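Local coordinates for protein endo-1,4-b-d-mannanase (Trichoderma reesei, PDB 1QNQ) that hydrolyses internal beta-1,4-linked mannosidic bonds in mannans, as an endo-acting mannanase of glycoside hydrolase family 5, at residues N112-Y117 with G167-C172. Sequence-based numbering, arbitrary orientation. Where two conformers were deposited one is given.
Sequences NNWSDY and GNEPRC. With TPT (2,2':6',2''-TERPYRIDINE PLATINUM(II) Chloride), chain C.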
ATOM      1  N   ASN A 112      10.000  -1.452  -1.869  1.00  6.68           N
ATOM      2  CA  ASN A 112       9.987  -0.081  -1.372  1.00  6.37           C
ATOM      3  C   ASN A 112      10.817   0.883  -2.222  1.00  6.88           C
ATOM      4  O   ASN A 112      11.942   0.538  -2.604  1.00  5.30           O
ATOM      5  CB  ASN A 112      10.510  -0.007   0.081  1.00  6.66           C
ATOM      6  CG  ASN A 112      10.000   1.200   0.869  1.00  7.82           C
ATOM      7  OD1 ASN A 112       9.377   2.134   0.354  1.00  7.37           O
ATOM      8  ND2 ASN A 112      10.294   1.269   2.184  1.00  7.45           N
ATOM      9  N   ASN A 113      10.289   2.105  -2.510  1.00  5.99           N
ATOM     10  CA  ASN A 113      11.134   3.126  -3.159  1.00  5.49           C
ATOM     11  C   ASN A 113      12.194   3.602  -2.156  1.00  7.29           C
ATOM     12  O   ASN A 113      13.366   3.851  -2.533  1.00  7.65           O
ATOM     13  CB  ASN A 113      10.285   4.356  -3.587  1.00  5.67           C
ATOM     14  CG  ASN A 113      11.045   5.347  -4.451  1.00  7.72           C
ATOM     15  OD1 ASN A 113      11.311   5.098  -5.620  1.00  7.89           O
ATOM     16  ND2 ASN A 113      11.438   6.511  -3.905  1.00  7.50           N
ATOM     17  N   TRP A 114      11.823   3.694  -0.877  1.00  6.94           N
ATOM     18  CA  TRP A 114      12.681   4.205   0.205  1.00  8.41           C
ATOM     19  C   TRP A 114      13.559   3.086   0.781  1.00  8.80           C
ATOM     20  O   TRP A 114      13.265   1.914   0.514  1.00  8.87           O
ATOM     21  CB  TRP A 114      11.942   5.023   1.298  1.00  9.68           C
ATOM     22  CG  TRP A 114      10.990   6.038   0.691  1.00  6.68           C
ATOM     23  CD1 TRP A 114       9.627   5.929   0.642  1.00  7.69           C
ATOM     24  CD2 TRP A 114      11.330   7.132  -0.152  1.00  8.49           C
ATOM     25  NE1 TRP A 114       9.090   6.926  -0.151  1.00  8.28           N
ATOM     26  CE2 TRP A 114      10.130   7.683  -0.642  1.00  9.02           C
ATOM     27  CE3 TRP A 114      12.544   7.756  -0.482  1.00  6.25           C
ATOM     28  CZ2 TRP A 114      10.132   8.820  -1.457  1.00 10.61           C
ATOM     29  CZ3 TRP A 114      12.538   8.872  -1.301  1.00  6.65           C
ATOM     30  CH2 TRP A 114      11.314   9.369  -1.800  1.00  8.29           C
ATOM     31  N   SER A 115      14.614   3.374   1.545  1.00  7.37           N
ATOM     32  CA  SER A 115      15.553   2.330   2.001  1.00  7.64           C
ATOM     33  C   SER A 115      15.163   1.539   3.241  1.00  9.60           C
ATOM     34  O   SER A 115      15.922   0.672   3.726  1.00  9.78           O
ATOM     35  CB  SER A 115      16.977   2.907   2.162  1.00  8.44           C
ATOM     36  OG  SER A 115      17.410   3.506   0.944  0.50  6.69           O
ATOM     37  N   ASP A 116      13.992   1.788   3.792  1.00  9.18           N
ATOM     38  CA  ASP A 116      13.458   1.026   4.940  1.00  9.28           C
ATOM     39  C   ASP A 116      13.109  -0.388   4.500  1.00  7.74           C
ATOM     40  O   ASP A 116      12.394  -0.582   3.519  1.00  6.42           O
ATOM     41  CB  ASP A 116      12.265   1.766   5.524  1.00  9.83           C
ATOM     42  CG  ASP A 116      12.533   3.218   5.895  1.00 11.40           C
ATOM     43  OD1 ASP A 116      13.495   3.486   6.667  1.00  9.75           O
ATOM     44  OD2 ASP A 116      11.822   4.132   5.392  1.00 10.07           O
ATOM     45  N   TYR A 117      13.627  -1.403   5.186  1.00  6.14           N
ATOM     46  CA  TYR A 117      13.471  -2.806   4.848  1.00  6.74           C
ATOM     47  C   TYR A 117      14.097  -3.064   3.449  1.00  7.74           C
ATOM     48  O   TYR A 117      13.619  -3.900   2.679  1.00  6.64           O
ATOM     49  CB  TYR A 117      12.044  -3.346   5.077  1.00  6.79           C
ATOM     50  CG  TYR A 117      11.573  -3.145   6.522  1.00  6.36           C
ATOM     51  CD1 TYR A 117      11.961  -4.009   7.527  1.00  6.64           C
ATOM     52  CD2 TYR A 117      10.851  -2.025   6.893  1.00  5.30           C
ATOM     53  CE1 TYR A 117      11.604  -3.782   8.863  1.00  8.09           C
ATOM     54  CE2 TYR A 117      10.508  -1.781   8.236  1.00  7.22           C
ATOM     55  CZ  TYR A 117      10.874  -2.665   9.207  1.00  8.17           C
ATOM     56  OH  TYR A 117      10.519  -2.452  10.547  1.00  9.11           O
ATOM     57  N   GLY A 167       4.737  -1.176  -5.999  1.00  6.24           N
ATOM     58  CA  GLY A 167       5.688  -0.745  -5.001  1.00  5.54           C
ATOM     59  C   GLY A 167       5.119   0.289  -4.019  1.00  6.04           C
ATOM     60  O   GLY A 167       4.016   0.782  -4.238  1.00  5.95           O
ATOM     61  N   ASN A 168       5.896   0.663  -3.001  1.00  5.04           N
ATOM     62  CA  ASN A 168       5.512   1.726  -2.055  1.00  5.79           C
ATOM     63  C   ASN A 168       6.169   3.037  -2.545  1.00  7.05           C
ATOM     64  O   ASN A 168       7.392   3.175  -2.518  1.00  5.21           O
ATOM     65  CB  ASN A 168       5.960   1.444  -0.613  1.00  5.75           C
ATOM     66  CG  ASN A 168       5.732   2.587   0.377  1.00  7.14           C
ATOM     67  OD1 ASN A 168       4.573   3.029   0.491  1.00  8.19           O
ATOM     68  ND2 ASN A 168       6.694   3.126   1.103  1.00  7.74           N
ATOM     69  N   GLU A 169       5.371   3.944  -3.108  1.00  5.88           N
ATOM     70  CA  GLU A 169       5.748   5.267  -3.547  1.00  7.44           C
ATOM     71  C   GLU A 169       6.806   5.315  -4.626  1.00  7.46           C
ATOM     72  O   GLU A 169       7.799   6.065  -4.529  1.00  6.10           O
ATOM     73  CB  GLU A 169       6.126   6.149  -2.326  1.00  7.38           C
ATOM     74  CG  GLU A 169       5.045   6.323  -1.265  1.00  8.28           C
ATOM     75  CD  GLU A 169       5.247   7.454  -0.270  1.00  8.93           C
ATOM     76  OE1 GLU A 169       6.360   8.048  -0.172  1.00  8.75           O
ATOM     77  OE2 GLU A 169       4.284   7.835   0.458  1.00  7.44           O
ATOM     78  N   PRO A 170       6.691   4.528  -5.701  1.00  6.88           N
ATOM     79  CA  PRO A 170       7.699   4.614  -6.768  1.00  6.03           C
ATOM     80  C   PRO A 170       7.929   6.032  -7.296  1.00  7.69           C
ATOM     81  O   PRO A 170       6.953   6.726  -7.607  1.00  6.05           O
ATOM     82  CB  PRO A 170       7.175   3.678  -7.873  1.00  6.73           C
ATOM     83  CG  PRO A 170       5.718   3.555  -7.571  1.00  7.78           C
ATOM     84  CD  PRO A 170       5.574   3.653  -6.073  1.00  6.26           C
ATOM     85  N   ARG A 171       9.183   6.473  -7.401  1.00  5.46           N
ATOM     86  CA  ARG A 171       9.589   7.751  -7.976  1.00  6.74           C
ATOM     87  C   ARG A 171      10.760   7.595  -8.951  1.00  7.24           C
ATOM     88  O   ARG A 171      11.527   6.644  -8.806  1.00  7.50           O
ATOM     89  CB  ARG A 171      10.009   8.812  -6.948  1.00  6.70           C
ATOM     90  CG  ARG A 171       8.956   9.332  -5.972  1.00  5.97           C
ATOM     91  CD  ARG A 171       9.524  10.428  -5.051  1.00  5.57           C
ATOM     92  NE  ARG A 171       8.580  11.040  -4.114  1.00  5.58           N
ATOM     93  CZ  ARG A 171       8.825  12.134  -3.392  1.00  7.48           C
ATOM     94  NH1 ARG A 171       9.991  12.790  -3.457  1.00  7.59           N
ATOM     95  NH2 ARG A 171       7.912  12.614  -2.545  1.00  8.40           N
ATOM     96  N   CYS A 172      10.980   8.529  -9.857  1.00  8.17           N
ATOM     97  CA  CYS A 172      12.163   8.578 -10.743  1.00  8.35           C
ATOM     98  C   CYS A 172      12.580  10.057 -10.766  1.00  9.23           C
ATOM     99  O   CYS A 172      12.119  10.831 -11.602  1.00  7.76           O
ATOM    100  CB  CYS A 172      11.957   7.961 -12.110  1.00  8.20           C
ATOM    101  SG  CYS A 172      13.392   7.513 -13.137  1.00  7.46           S
TER
HETATM  102 PT1  TPT C 402       9.598  10.051   1.730  1.00 15.20          PT
HETATM  103  N1  TPT C 402      11.190  11.144   1.100  1.00 13.20           N
HETATM  104  N2  TPT C 402      11.082   9.255   2.814  1.00 10.01           N
HETATM  105  N3  TPT C 402       8.490   8.737   2.850  1.00 13.55           N
HETATM  106  C1  TPT C 402      11.206  12.060   0.101  1.00 14.46           C
HETATM  107  C2  TPT C 402      12.369  12.663  -0.276  1.00 13.55           C
HETATM  108  C3  TPT C 402      13.582  12.310   0.344  1.00 14.63           C
HETATM  109  C4  TPT C 402      13.555  11.314   1.290  1.00 14.64           C
HETATM  110  C5  TPT C 402      12.358  10.719   1.687  1.00 14.10           C
HETATM  111  C6  TPT C 402      12.253   9.640   2.675  1.00 10.43           C
HETATM  112  C7  TPT C 402      13.329   9.075   3.431  1.00 13.60           C
HETATM  113  C8  TPT C 402      12.921   8.102   4.321  1.00 12.91           C
HETATM  114  C9  TPT C 402      11.599   7.660   4.441  1.00 11.76           C
HETATM  115  C10 TPT C 402      10.658   8.184   3.593  1.00 11.46           C
HETATM  116  C11 TPT C 402       9.185   7.919   3.641  1.00 12.73           C
HETATM  117  C12 TPT C 402       8.615   7.049   4.561  1.00 11.66           C
HETATM  118  C13 TPT C 402       7.228   6.800   4.467  1.00 12.59           C
HETATM  119  C14 TPT C 402       6.491   7.592   3.550  1.00 13.97           C
HETATM  120  C15 TPT C 402       7.150   8.480   2.758  1.00 15.28           C
HETATM  121  O   HOH W   1       7.988  10.916   0.561  1.00 12.43           O
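W114 gives its indole N-H to E169: NE1 donates to OE1 at 3.0 Å, on the anti side but tilted out of the plane of a carboxylate that stands nearly upright to the ring (planes 81° apart). Followed outward, the W114 side chain leaves the backbone with CG beside its own N (chi1 -46°), which carries the ring alongside the terpyridine-platinum complex, one face against it. CB only skirts the ligand; CG lies 3.6 Å from C10 of the complex, and CD1 3.6 Å from its C11. CE2 comes to 3.4 Å from the platinum, which sits over this face toward the rim and also carries a water. At the far end CH2 is 3.3 Å from the ligand's C1, while neighbouring CZ2 is 3.8 Å from R171 NE, the ring edge meeting a face of the guanidinium. The R171 NE itself is salt-bridged to E205. Over the other indole face lies N113 ND2.

Both loops follow adjacent parallel strands of the TIM barrel, 105-109 and 161-165, and N168-E169-P170 is the Asn-Glu-Pro signature after the fourth strand of family 5 enzymes, whose glutamate serves as acid/base in relatives. E169 OE2 is hydrogen-bonded to H241.

A single backbone bridge pairs N112 with N168, N113 N donating to N168 O. N113 stretches with CG anti to its N (chi1 -171°), bringing OD1 to 3.1 Å from R171 N, which approaches from above the amide plane. N112 OD1 closes an Asx turn with W114 N on one face and takes N168 ND2 at 3.0 Å on the opposite face; N112 ND2 donates to D116 O.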